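Acetamidase (PDB 2II1) hydrolyses acetamide, probably acts on related linear amides, and binds calcium ions. Local coordinates at the interface of chains A and B. Sequence-based numbering; all coordinates share one arbitrary frame. Chains: chain A/B, Acetamidase.

The interface of chains A and B. Residues chain A 240, 243-244, 247, 262; chain B 98-99, 102, 192.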
loop_
_atom_site.group_PDB
_atom_site.type_symbol
_atom_site.label_atom_id
_atom_site.label_comp_id
_atom_site.label_asym_id
_atom_site.label_seq_id
_atom_site.Cartn_x
_atom_site.Cartn_y
_atom_site.Cartn_z
ATOM N N VAL A 240 3.127 5.663 -9.673
ATOM C CA VAL A 240 3.887 6.829 -10.107
ATOM C C VAL A 240 3.006 8.075 -10.335
ATOM O O VAL A 240 3.388 9.173 -9.931
ATOM C CB VAL A 240 4.749 6.527 -11.386
ATOM C CG1 VAL A 240 5.348 7.829 -11.922
ATOM C CG2 VAL A 240 5.840 5.480 -11.071
ATOM N N THR A 243 1.692 9.535 -6.889
ATOM C CA THR A 243 2.844 10.133 -6.250
ATOM C C THR A 243 3.173 11.505 -6.878
ATOM O O THR A 243 3.379 12.481 -6.166
ATOM C CB THR A 243 4.081 9.171 -6.300
ATOM O OG1 THR A 243 3.717 7.911 -5.721
ATOM C CG2 THR A 243 5.276 9.768 -5.557
ATOM N N LYS A 244 3.227 11.567 -8.198
ATOM C CA LYS A 244 3.482 12.826 -8.893
ATOM C C LYS A 244 2.414 13.880 -8.666
ATOM O O LYS A 244 2.741 15.059 -8.647
ATOM C CB LYS A 244 3.672 12.582 -10.377
ATOM C CG LYS A 244 5.044 11.943 -10.653
ATOM C CD LYS A 244 5.283 11.697 -12.138
ATOM C CE LYS A 244 6.709 11.221 -12.410
ATOM N NZ LYS A 244 7.086 11.449 -13.839
ATOM N N ALA A 247 3.167 15.343 -5.243
ATOM C CA ALA A 247 4.414 16.132 -5.295
ATOM C C ALA A 247 4.255 17.470 -6.071
ATOM O O ALA A 247 4.802 18.505 -5.685
ATOM C CB ALA A 247 5.552 15.256 -5.893
ATOM N N GLY A 262 9.496 16.083 -2.943
ATOM C CA GLY A 262 9.834 14.680 -3.105
ATOM C C GLY A 262 10.521 14.060 -1.894
ATOM O O GLY A 262 10.289 12.890 -1.583
ATOM N N ALA B 98 10.946 7.673 -8.466
ATOM C CA ALA B 98 9.634 7.730 -9.088
ATOM C C ALA B 98 9.296 9.122 -9.677
ATOM O O ALA B 98 8.384 9.231 -10.505
ATOM C CB ALA B 98 8.566 7.244 -8.116
ATOM N N LEU B 99 10.027 10.164 -9.248
ATOM C CA LEU B 99 9.856 11.532 -9.735
ATOM C C LEU B 99 10.987 11.950 -10.688
ATOM O O LEU B 99 11.122 13.124 -11.016
ATOM C CB LEU B 99 9.781 12.512 -8.558
ATOM C CG LEU B 99 8.676 12.279 -7.517
ATOM C CD1 LEU B 99 8.824 13.212 -6.310
ATOM C CD2 LEU B 99 7.279 12.422 -8.112
ATOM N N SER B 102 10.416 14.589 -13.159
ATOM C CA SER B 102 9.828 15.815 -12.617
ATOM C C SER B 102 10.829 16.677 -11.862
ATOM O O SER B 102 10.602 17.869 -11.706
ATOM C CB SER B 102 8.639 15.482 -11.714
ATOM O OG SER B 102 7.853 14.457 -12.296
ATOM N N ILE B 192 9.679 6.913 -2.624
ATOM C CA ILE B 192 9.431 7.353 -3.982
ATOM C C ILE B 192 10.531 8.227 -4.606
ATOM O O ILE B 192 10.628 8.287 -5.808
ATOM C CB ILE B 192 8.038 8.046 -4.140
ATOM C CG1 ILE B 192 7.941 9.377 -3.354
ATOM C CG2 ILE B 192 6.920 7.055 -3.764
ATOM C CD1 ILE B 192 8.447 10.591 -4.115
#
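B:Leu99 pushes its forked tip into the face of chain A formed by A:Lys244, A:Ala247 and A:Gly262. Its chi2 of 173° carries CD1 outward, anti to CA, into the angle between the two helices of chain A, and leaves CD2 to meet the lysine. CD1 lies 3.7 Å from A:Gly262 CA and 3.9 Å from A:Ala247 CB. CD2 presses on the root of the lysine chain, a tight 3.4 Å from A:Lys244 CG, where the two side chains run antiparallel alongside each other. Beside this wedge A:Thr243 and B:Ile192 meet tip to tip: the threonine methyl CG2, anti to its backbone N, touches B:Ile192 CG1 at 3.5 Å, while B:Ile192 CG2 lies beside OG1. Farther out, the extended A:Lys244 chain runs along the B:Ala98 to B:Ser102 loop. Its CE lies 3.2 Å from the carbonyl O of B:Ala98, which A:Val240 CG1 flanks at 3.6 Å. At the rim NZ comes to 3.5 Å from B:Ser102 OG, proximity rather than a hydrogen bond. An alanine in place of A:Lys244 would probably leave a gap beside B:Leu99 CD2 and take away part of the aliphatic cover of the B:Ala98 carbonyl. Chain A contributes helices 235-253 and 258-268 and chain B contributes loops; the patch recurs with the chains exchanged in this two-fold symmetric pair, which may be the biological dimer.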